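Local coordinates for 6-carboxyhexanoate--coa ligase (Bacillus subtilis, PDB 5FLG), which belongs to the 6-carboxyhexanoate--CoA ligase family and binds magnesium, phosphoaminophosphonic acid-adenylate ester and pimelic acid, at residues K181-P186 / A206-G211; Y9-R14 / H42-L47; H54-P59 / S195-Y200. All blocks are in the same frame, centred on the assembly; numbering follows the deposited sequence.

Interaction 3 lies at the bound ligands, holding two magnesium-binding aspartates and joining the loops 54-59 and 195-200, whereas interaction 1 ties the end of a helix to a hairpin turn of the large mixed sheet, and interaction 2 packs helix 40-52 on the small antiparallel sheet. The centre of interaction 2 is about 19 Å from that of interaction 3, with nearest atoms about 7 Å apart, and its Met13 side chain comes within about 5 Å of the bound phosphoaminophosphonic acid-adenylate ester. Interaction 1 lies on the other side of the chain's centre, about 27 Å from interaction 3 and about 26 Å from interaction 2 between centres. Along the chain, interactions 1 and 3 interlock, their segments alternating.

Interaction 1: K181-P186 / A206-G211; sequences KVSRHP and AGKKMG
The last turn of helix 170-184 is tied here to a beta hairpin of the large mixed sheet, with Ser183 and His185 receiving Lys208. The hairpin joins strands 203-207 and 211-215, and its turn is held by mutual backbone hydrogen bonds between Gly207 and Gly211, one of them weak. Lys208 is the first residue of that turn. Its CG is anti to its own carbonyl carbon (chi1 -82°), and the chain then runs extended before a bend at the last torsion brings the ammonium group onto the helix terminus. On the way it brushes the helix: CG comes within 3.4 Å of Ser183 O, and CE within 3.3 Å of the same oxygen. NZ donates to Ser183 O at 2.8 Å, tilted somewhat from the carbonyl plane, with a C=O...N angle of 153°. It donates equally closely to His185 O, at 2.8 Å, but there it stands above the carbonyl plane, 45° out of it. Val188 O, at the start of the next strand of the sheet, adds a weak third bond. One cation thus gathers carbonyls from the helix end and from the chain that leaves it, and its charge would be expected to suit the negative end of the helix dipole. The imidazole of His185 is engaged elsewhere, ND1 with Ala187 N and NE2 with Asp244, while Pro186 CD lies 3.3 Å above the ring plane of His185, offset toward the rim. Beside the lysine, Ser183 OG packs against the hairpin backbone at 3.5 Å from Gly207 C.

Interaction 2: Y9-R14 / H42-L47; sequences YSVRMR and HTVNAL
Val11 and Met13 of strand 8-17 meet Thr43, Val44 and Leu47 of helix 40-52 without a ring of either segment turning a face or edge across the interface. The Tyr9 ring turns to Phe37 instead, the planes inclined, and Phe66 of the neighbouring strand touches Val11. The contact itself is built from methyls and methylenes. Leu47 is its centre. Its CD1 branch presses on Val11 CG1 at 3.6 Å, the two side chains slanting across one another, while its CB rests on Met13 CB at 4.0 Å. Val11 has CG1 anti to the backbone N (chi1 -169°), and this methyl also reaches Val44 CG2 at 4.3 Å. One helical turn before Leu47, Thr43 offers its CG2 methyl to Val11 CB at 4.1 Å. Its hydroxyl is occupied by the helix's own backbone, in a hydrogen bond with Glu39 O. Met13 bends at both chi2 and chi3, and its terminal methyl CE ends 3.5 Å from Leu47 O, so Met13 meets the helix backbone through CE and the Leu47 side chain through CB. Strand and helix run nearly parallel, at 19°, with axes 9.1 Å apart. Strand 8-17 is the middle of a three-stranded antiparallel sheet, and helix 40-52 connects its two outer strands, which are parallel to each other: a split beta-alpha-beta unit. Val11 and Met13 touch side chains of both flanking strands, 26-36 and 61-68, and the helix faces the second subunit, where Val44 packs on Leu48 of that chain and Asn45 ND2 is hydrogen-bonded to Asn45 OD1 of the second subunit.

Interaction 3: H54-P59 / S195-Y200; sequences HSRGKP and SDDPDY. With MG (magnesium ion), chain F; ANP (phosphoaminophosphonic acid-adenylate ester), chain D; PML (pimelic acid), chain C.
His54 and Asp197 cross at about a right angle, ring and carboxylate planes 82° apart, with Asp197 OD1 in the ring plane at 3.1 Å from His54 CE1. The ring is held at both nitrogens: ND1 accepts from Arg56 N at 3.0 Å, and NE2 donates almost straight, at 171°, to O2G of phosphoaminophosphonic acid-adenylate ester, 2.8 Å away. That O2G and Asp197 OD1 both bind the magnesium ion, so the histidine flanks the metal site without ligating it. Asp197 OD2 turns to a salt bridge with Arg171. Both segments are loops with a type I turn, His54 to Gly57 and Asp197 to Tyr200, and they bring the helix-to-strand connection of the split beta-alpha-beta unit to the metal-binding loop that follows strand 188-194. Arg56 and Asp196 also cross at about a right angle, yet their flat groups lie only 22° from parallel. Asp196 OD2 sits over the centre of the guanidinium, 3.5 Å above its plane, in a long salt bridge with NE that rests on charge, since no N-H points at the oxygen. NH1 meanwhile donates to Asp196 O at 2.9 Å from the guanidinium edge. Asp196 OD1 binds the magnesium at 2.2 Å. Farther out, Ser55 OG touches Pro198 CD and donates to Asp199 OD1 at 2.9 Å, meeting the carboxylate from above its plane. Ser195 OG accepts from Asp197 N, forming an ST turn.

Interaction 1: K181-P186 / A206-G211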
loop_
_atom_site.group_PDB
_atom_site.type_symbol
_atom_site.label_atom_id
_atom_site.label_comp_id
_atom_site.label_asym_id
_atom_site.label_seq_id
_atom_site.Cartn_x
_atom_site.Cartn_y
_atom_site.Cartn_z
ATOM N N LYS A 181 -5.419 10.193 21.715
ATOM C CA LYS A 181 -6.523 10.356 20.790
ATOM C C LYS A 181 -7.757 9.603 21.271
ATOM O O LYS A 181 -8.857 10.160 21.308
ATOM C CB LYS A 181 -6.174 9.861 19.396
ATOM C CG LYS A 181 -7.416 9.678 18.547
ATOM C CD LYS A 181 -7.132 9.641 17.061
ATOM C CE LYS A 181 -8.360 9.148 16.334
ATOM N NZ LYS A 181 -8.234 9.216 14.863
ATOM N N VAL A 182 -7.560 8.353 21.687
ATOM C CA VAL A 182 -8.666 7.514 22.060
ATOM C C VAL A 182 -9.359 8.074 23.304
ATOM O O VAL A 182 -10.579 8.127 23.368
ATOM C CB VAL A 182 -8.208 6.071 22.272
ATOM C CG1 VAL A 182 -9.308 5.240 22.908
ATOM C CG2 VAL A 182 -7.812 5.455 20.937
ATOM N N SER A 183 -8.575 8.483 24.292
ATOM C CA SER A 183 -9.143 8.916 25.563
ATOM C C SER A 183 -9.979 10.194 25.445
ATOM O O SER A 183 -10.853 10.454 26.272
ATOM C CB SER A 183 -8.039 9.139 26.550
ATOM O OG SER A 183 -8.553 9.413 27.831
ATOM N N ARG A 184 -9.583 11.046 24.508
ATOM C CA ARG A 184 -10.308 12.264 24.186
ATOM C C ARG A 184 -11.765 11.966 23.766
ATOM O O ARG A 184 -12.659 12.779 23.933
ATOM C CB ARG A 184 -9.574 12.954 23.047
ATOM C CG ARG A 184 -10.179 14.271 22.608
ATOM C CD ARG A 184 -9.086 15.302 22.351
ATOM N NE ARG A 184 -9.627 16.553 21.828
ATOM C CZ ARG A 184 -10.223 16.648 20.649
ATOM N NH1 ARG A 184 -10.366 15.563 19.901
ATOM N NH2 ARG A 184 -10.703 17.809 20.238
ATOM N N HIS A 185 -11.982 10.849 23.103
ATOM C CA HIS A 185 -13.314 10.561 22.621
ATOM C C HIS A 185 -14.345 10.498 23.743
ATOM O O HIS A 185 -14.187 9.776 24.699
ATOM C CB HIS A 185 -13.319 9.278 21.825
ATOM C CG HIS A 185 -14.554 9.096 21.014
ATOM N ND1 HIS A 185 -15.788 8.862 21.589
ATOM C CD2 HIS A 185 -14.769 9.194 19.683
ATOM C CE1 HIS A 185 -16.709 8.794 20.644
ATOM N NE2 HIS A 185 -16.112 8.959 19.475
ATOM N N PRO A 186 -15.401 11.299 23.646
ATOM C CA PRO A 186 -16.317 11.335 24.814
ATOM C C PRO A 186 -16.976 9.995 25.193
ATOM O O PRO A 186 -17.266 9.776 26.356
ATOM C CB PRO A 186 -17.382 12.381 24.434
ATOM C CG PRO A 186 -17.197 12.701 22.997
ATOM C CD PRO A 186 -15.872 12.098 22.502
ATOM N N ALA A 206 -5.378 3.443 30.373
ATOM C CA ALA A 206 -5.501 4.867 30.173
ATOM C C ALA A 206 -6.951 5.276 30.405
ATOM O O ALA A 206 -7.885 4.558 30.038
ATOM C CB ALA A 206 -5.092 5.236 28.787
ATOM N N GLY A 207 -7.117 6.516 30.835
ATOM C CA GLY A 207 -8.436 7.121 30.932
ATOM C C GLY A 207 -8.339 8.586 31.267
ATOM O O GLY A 207 -7.261 9.101 31.599
ATOM N N LYS A 208 -9.492 9.243 31.257
ATOM C CA LYS A 208 -9.547 10.694 31.243
ATOM C C LYS A 208 -9.072 11.182 32.575
ATOM O O LYS A 208 -8.296 12.125 32.637
ATOM C CB LYS A 208 -10.973 11.179 30.995
ATOM C CG LYS A 208 -11.398 11.201 29.545
ATOM C CD LYS A 208 -12.900 11.494 29.453
ATOM C CE LYS A 208 -13.387 11.568 28.009
ATOM N NZ LYS A 208 -13.419 10.254 27.327
ATOM N N LYS A 209 -9.384 10.444 33.631
ATOM C CA LYS A 209 -8.975 10.880 34.957
ATOM C C LYS A 209 -7.587 10.412 35.338
ATOM O O LYS A 209 -6.791 11.189 35.857
ATOM C CB LYS A 209 -9.966 10.416 35.990
ATOM C CG LYS A 209 -11.314 11.089 35.769
ATOM C CD LYS A 209 -12.289 10.812 36.901
ATOM C CE LYS A 209 -12.728 9.364 36.858
ATOM N NZ LYS A 209 -13.171 9.013 35.479
ATOM N N MET A 210 -7.324 9.120 35.209
ATOM C CA MET A 210 -6.054 8.608 35.670
ATOM C C MET A 210 -4.915 8.939 34.700
ATOM O O MET A 210 -3.750 8.674 34.992
ATOM C CB MET A 210 -6.148 7.101 35.887
ATOM C CG MET A 210 -6.618 6.320 34.670
ATOM S SD MET A 210 -6.618 4.535 34.969
ATOM C CE MET A 210 -7.815 4.027 33.747
ATOM N N GLY A 211 -5.246 9.421 33.511
ATOM C CA GLY A 211 -4.257 9.567 32.450
ATOM C C GLY A 211 -3.720 8.244 31.897
ATOM O O GLY A 211 -4.454 7.260 31.759
#

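Interaction 2: Y9-R14 / H42-L47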
loop_
_atom_site.group_PDB
_atom_site.type_symbol
_atom_site.label_atom_id
_atom_site.label_comp_id
_atom_site.label_asym_id
_atom_site.label_seq_id
_atom_site.Cartn_x
_atom_site.Cartn_y
_atom_site.Cartn_z
ATOM N N TYR A 9 -0.789 14.222 5.528
ATOM C CA TYR A 9 -0.983 12.955 4.839
ATOM C C TYR A 9 -1.000 11.824 5.829
ATOM O O TYR A 9 -0.187 11.786 6.744
ATOM C CB TYR A 9 0.130 12.725 3.805
ATOM C CG TYR A 9 0.097 13.708 2.672
ATOM C CD1 TYR A 9 0.575 14.986 2.844
ATOM C CD2 TYR A 9 -0.489 13.385 1.463
ATOM C CE1 TYR A 9 0.509 15.924 1.843
ATOM C CE2 TYR A 9 -0.531 14.305 0.429
ATOM C CZ TYR A 9 -0.064 15.577 0.641
ATOM O OH TYR A 9 -0.153 16.533 -0.328
ATOM N N SER A 10 -2.015 10.960 5.704
ATOM C CA SER A 10 -2.086 9.725 6.456
ATOM C C SER A 10 -1.209 8.667 5.781
ATOM O O SER A 10 -1.378 8.387 4.601
ATOM C CB SER A 10 -3.543 9.209 6.487
ATOM O OG SER A 10 -3.609 7.963 7.165
ATOM N N VAL A 11 -0.306 8.061 6.522
ATOM C CA VAL A 11 0.564 7.012 5.952
ATOM C C VAL A 11 0.412 5.785 6.803
ATOM O O VAL A 11 0.644 5.839 8.021
ATOM C CB VAL A 11 2.059 7.407 5.911
ATOM C CG1 VAL A 11 2.832 6.407 5.064
ATOM C CG2 VAL A 11 2.257 8.789 5.321
ATOM N N ARG A 12 -0.069 4.704 6.187
ATOM C CA ARG A 12 -0.400 3.492 6.910
ATOM C C ARG A 12 0.318 2.292 6.327
ATOM O O ARG A 12 0.621 2.257 5.125
ATOM C CB ARG A 12 -1.918 3.222 6.845
ATOM C CG ARG A 12 -2.729 4.210 7.665
ATOM C CD ARG A 12 -4.218 3.874 7.600
ATOM N NE ARG A 12 -4.751 4.090 6.259
ATOM C CZ ARG A 12 -5.906 3.595 5.821
ATOM N NH1 ARG A 12 -6.552 2.685 6.532
ATOM N NH2 ARG A 12 -6.390 3.979 4.655
ATOM N N MET A 13 0.550 1.310 7.190
ATOM C CA MET A 13 1.269 0.115 6.827
ATOM C C MET A 13 0.643 -1.050 7.564
ATOM O O MET A 13 0.413 -0.980 8.755
ATOM C CB MET A 13 2.763 0.215 7.217
ATOM C CG MET A 13 3.581 -1.055 6.938
ATOM S SD MET A 13 3.635 -2.271 8.292
ATOM C CE MET A 13 4.505 -1.381 9.556
ATOM N N ARG A 14 0.610 -2.194 6.904
ATOM C CA ARG A 14 0.438 -3.413 7.611
ATOM C C ARG A 14 1.230 -4.535 6.961
ATOM O O ARG A 14 1.518 -4.516 5.754
ATOM C CB ARG A 14 -1.049 -3.753 7.641
ATOM C CG ARG A 14 -1.631 -3.914 6.269
ATOM C CD ARG A 14 -3.148 -3.881 6.382
ATOM N NE ARG A 14 -3.824 -4.302 5.163
ATOM C CZ ARG A 14 -4.916 -3.713 4.682
ATOM N NH1 ARG A 14 -5.418 -2.622 5.264
ATOM N NH2 ARG A 14 -5.481 -4.191 3.582
ATOM N N HIS A 42 11.168 9.634 4.459
ATOM C CA HIS A 42 11.586 9.125 5.754
ATOM C C HIS A 42 10.517 8.271 6.396
ATOM O O HIS A 42 10.819 7.340 7.115
ATOM C CB HIS A 42 11.945 10.302 6.668
ATOM C CG HIS A 42 12.196 9.919 8.096
ATOM N ND1 HIS A 42 13.431 9.495 8.552
ATOM C CD2 HIS A 42 11.385 9.942 9.184
ATOM C CE1 HIS A 42 13.339 9.182 9.833
ATOM N NE2 HIS A 42 12.110 9.446 10.242
ATOM N N THR A 43 9.250 8.642 6.222
ATOM C CA THR A 43 8.175 7.990 6.956
ATOM C C THR A 43 7.844 6.650 6.325
ATOM O O THR A 43 7.725 5.663 7.005
ATOM C CB THR A 43 6.916 8.845 6.906
ATOM O OG1 THR A 43 7.156 10.067 7.599
ATOM C CG2 THR A 43 5.739 8.134 7.544
ATOM N N VAL A 44 7.791 6.610 5.010
ATOM C CA VAL A 44 7.608 5.365 4.313
ATOM C C VAL A 44 8.744 4.399 4.650
ATOM O O VAL A 44 8.499 3.214 4.898
ATOM C CB VAL A 44 7.505 5.597 2.801
ATOM C CG1 VAL A 44 7.555 4.285 2.050
ATOM C CG2 VAL A 44 6.212 6.339 2.475
ATOM N N ASN A 45 9.979 4.897 4.707
ATOM C CA ASN A 45 11.083 4.037 5.138
ATOM C C ASN A 45 11.006 3.593 6.603
ATOM O O ASN A 45 11.351 2.460 6.935
ATOM C CB ASN A 45 12.409 4.729 4.860
ATOM C CG ASN A 45 12.860 4.519 3.438
ATOM O OD1 ASN A 45 13.222 3.413 3.083
ATOM N ND2 ASN A 45 12.655 5.504 2.582
ATOM N N ALA A 46 10.524 4.457 7.496
ATOM C CA ALA A 46 10.409 4.058 8.883
ATOM C C ALA A 46 9.376 2.943 9.011
ATOM O O ALA A 46 9.578 1.980 9.759
ATOM C CB ALA A 46 10.059 5.228 9.809
ATOM N N LEU A 47 8.279 3.060 8.282
ATOM C CA LEU A 47 7.249 2.010 8.314
ATOM C C LEU A 47 7.766 0.723 7.665
ATOM O O LEU A 47 7.491 -0.365 8.141
ATOM C CB LEU A 47 5.975 2.483 7.640
ATOM C CG LEU A 47 5.205 3.557 8.435
ATOM C CD1 LEU A 47 4.119 4.203 7.597
ATOM C CD2 LEU A 47 4.615 2.958 9.692
#

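Interaction 3: H54-P59 / S195-Y200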
loop_
_atom_site.group_PDB
_atom_site.type_symbol
_atom_site.label_atom_id
_atom_site.label_comp_id
_atom_site.label_asym_id
_atom_site.label_seq_id
_atom_site.Cartn_x
_atom_site.Cartn_y
_atom_site.Cartn_z
ATOM N N HIS A 54 10.610 -7.014 12.529
ATOM C CA HIS A 54 9.723 -7.215 13.660
ATOM C C HIS A 54 10.069 -8.513 14.392
ATOM O O HIS A 54 10.301 -9.538 13.770
ATOM C CB HIS A 54 8.265 -7.217 13.219
ATOM C CG HIS A 54 7.317 -6.824 14.303
ATOM N ND1 HIS A 54 7.121 -7.605 15.421
ATOM C CD2 HIS A 54 6.698 -5.651 14.557
ATOM C CE1 HIS A 54 6.301 -6.982 16.247
ATOM N NE2 HIS A 54 6.060 -5.778 15.762
ATOM N N SER A 55 9.983 -8.479 15.719
ATOM C CA SER A 55 10.215 -9.652 16.552
ATOM C C SER A 55 9.155 -10.750 16.370
ATOM O O SER A 55 9.350 -11.865 16.823
ATOM C CB SER A 55 10.236 -9.229 18.022
ATOM O OG SER A 55 8.941 -8.782 18.461
ATOM N N ARG A 56 7.998 -10.427 15.795
ATOM C CA ARG A 56 7.007 -11.450 15.532
ATOM C C ARG A 56 7.347 -12.220 14.233
ATOM O O ARG A 56 6.647 -13.147 13.858
ATOM C CB ARG A 56 5.597 -10.843 15.471
ATOM C CG ARG A 56 5.081 -10.394 16.835
ATOM C CD ARG A 56 3.803 -9.568 16.779
ATOM N NE ARG A 56 2.705 -10.238 16.099
ATOM C CZ ARG A 56 1.841 -11.064 16.680
ATOM N NH1 ARG A 56 1.979 -11.389 17.958
ATOM N NH2 ARG A 56 0.909 -11.663 15.950
ATOM N N GLY A 57 8.425 -11.834 13.557
ATOM C CA GLY A 57 8.914 -12.560 12.388
ATOM C C GLY A 57 8.953 -11.715 11.115
ATOM O O GLY A 57 8.529 -10.550 11.089
ATOM N N LYS A 58 9.357 -12.350 10.023
ATOM C CA LYS A 58 9.560 -11.677 8.737
ATOM C C LYS A 58 8.280 -11.784 7.893
ATOM O O LYS A 58 7.730 -12.864 7.726
ATOM C CB LYS A 58 10.739 -12.333 8.009
ATOM C CG LYS A 58 10.689 -12.228 6.497
ATOM C CD LYS A 58 11.678 -13.171 5.824
ATOM C CE LYS A 58 11.205 -13.556 4.427
ATOM N NZ LYS A 58 12.300 -14.197 3.649
ATOM N N PRO A 59 7.769 -10.650 7.399
ATOM C CA PRO A 59 6.541 -10.664 6.592
ATOM C C PRO A 59 6.757 -11.192 5.172
ATOM O O PRO A 59 7.883 -11.157 4.668
ATOM C CB PRO A 59 6.121 -9.197 6.568
ATOM C CG PRO A 59 7.379 -8.440 6.749
ATOM C CD PRO A 59 8.270 -9.288 7.621
ATOM N N SER A 195 1.323 -5.437 24.723
ATOM C CA SER A 195 1.880 -5.698 23.437
ATOM C C SER A 195 1.634 -7.135 23.024
ATOM O O SER A 195 1.705 -8.043 23.849
ATOM C CB SER A 195 3.420 -5.444 23.458
ATOM O OG SER A 195 3.907 -5.495 22.127
ATOM N N ASP A 196 1.515 -7.365 21.726
ATOM C CA ASP A 196 1.609 -8.721 21.182
ATOM C C ASP A 196 3.066 -9.044 20.727
ATOM O O ASP A 196 3.304 -10.110 20.173
ATOM C CB ASP A 196 0.647 -8.920 20.009
ATOM C CG ASP A 196 0.841 -7.862 18.896
ATOM O OD1 ASP A 196 1.502 -6.828 19.161
ATOM O OD2 ASP A 196 0.339 -8.065 17.762
ATOM N N ASP A 197 4.030 -8.218 21.095
ATOM C CA ASP A 197 5.463 -8.554 20.823
ATOM C C ASP A 197 6.033 -9.512 21.902
ATOM O O ASP A 197 5.862 -9.273 23.093
ATOM C CB ASP A 197 6.311 -7.292 20.827
ATOM C CG ASP A 197 5.888 -6.257 19.773
ATOM O OD1 ASP A 197 4.962 -6.481 18.950
ATOM O OD2 ASP A 197 6.449 -5.143 19.838
ATOM N N PRO A 198 6.874 -10.487 21.499
ATOM C CA PRO A 198 7.403 -11.408 22.503
ATOM C C PRO A 198 8.431 -10.757 23.423
ATOM O O PRO A 198 8.731 -11.275 24.490
ATOM C CB PRO A 198 8.031 -12.533 21.662
ATOM C CG PRO A 198 8.294 -11.917 20.335
ATOM C CD PRO A 198 7.166 -10.941 20.126
ATOM N N ASP A 199 8.898 -9.581 23.071
ATOM C CA ASP A 199 10.081 -9.039 23.733
ATOM C C ASP A 199 9.740 -7.700 24.371
ATOM O O ASP A 199 10.639 -6.932 24.704
ATOM C CB ASP A 199 11.216 -8.865 22.735
ATOM C CG ASP A 199 10.770 -8.126 21.476
ATOM O OD1 ASP A 199 9.535 -7.984 21.209
ATOM O OD2 ASP A 199 11.667 -7.636 20.776
ATOM N N TYR A 200 8.457 -7.486 24.672
ATOM C CA TYR A 200 8.057 -6.262 25.379
ATOM C C TYR A 200 6.837 -6.481 26.259
ATOM O O TYR A 200 5.758 -6.854 25.761
ATOM C CB TYR A 200 7.780 -5.173 24.366
ATOM C CG TYR A 200 7.786 -3.801 24.961
ATOM C CD1 TYR A 200 8.984 -3.142 25.227
ATOM C CD2 TYR A 200 6.588 -3.189 25.353
ATOM C CE1 TYR A 200 8.996 -1.869 25.772
ATOM C CE2 TYR A 200 6.592 -1.954 25.978
ATOM C CZ TYR A 200 7.786 -1.295 26.186
ATOM O OH TYR A 200 7.771 -0.029 26.709
HETATM MG MG MG F . 3.075 -5.575 18.167
HETATM P PG ANP D . 3.852 -3.069 15.923
HETATM O O1G ANP D . 4.708 -3.134 14.688
HETATM O O2G ANP D . 4.315 -4.021 16.992
HETATM O O3G ANP D . 3.609 -1.702 16.478
HETATM P PB ANP D . 0.893 -3.200 16.153
HETATM O O1B ANP D . 0.870 -1.715 16.241
HETATM O O2B ANP D . -0.130 -4.000 15.438
HETATM N N3B ANP D . 2.355 -3.670 15.359
HETATM P PA ANP D . 1.402 -3.036 18.981
HETATM O O1A ANP D . 2.209 -3.858 19.876
HETATM O O2A ANP D . 1.753 -1.615 18.641
HETATM O O3A ANP D . 1.041 -3.838 17.634
HETATM O "O5'" ANP D . -0.092 -3.035 19.682
HETATM C "C5'" ANP D . -0.531 -4.136 20.427
HETATM C "C4'" ANP D . -1.968 -4.480 20.028
HETATM O "O4'" ANP D . -2.785 -3.315 20.200
HETATM C "C3'" ANP D . -2.077 -4.882 18.566
HETATM O "O3'" ANP D . -1.972 -6.291 18.402
HETATM C "C2'" ANP D . -3.467 -4.443 18.208
HETATM O "O2'" ANP D . -4.393 -5.417 18.691
HETATM C "C1'" ANP D . -3.606 -3.194 19.031
HETATM N N9 ANP D . -3.249 -2.039 18.199
HETATM C C8 ANP D . -1.993 -1.634 17.796
HETATM N N7 ANP D . -2.079 -0.473 17.106
HETATM C C5 ANP D . -3.408 -0.156 17.032
HETATM C C6 ANP D . -4.233 0.899 16.421
HETATM N N6 ANP D . -3.696 1.888 15.700
HETATM N N1 ANP D . -5.572 0.866 16.601
HETATM C C2 ANP D . -6.154 -0.124 17.287
HETATM N N3 ANP D . -5.487 -1.092 17.938
HETATM C C4 ANP D . -4.152 -1.202 17.740
HETATM C C1 PML C . 4.616 1.847 27.003
HETATM O O11 PML C . 4.168 2.868 27.620
HETATM O O12 PML C . 5.837 1.486 27.143
HETATM C C2 PML C . 3.566 0.867 26.446
HETATM C C3 PML C . 3.660 0.501 24.973
HETATM C C4 PML C . 3.167 -0.923 24.659
HETATM C C5 PML C . 2.155 -1.015 23.533
HETATM C C6 PML C . 2.471 -2.072 22.478
HETATM C C7 PML C . 3.818 -1.823 21.796
HETATM O O71 PML C . 4.003 -0.739 21.192
HETATM O O72 PML C . 4.663 -2.752 21.752
HETATM O O HOH W 1 2.289 -6.490 15.968
#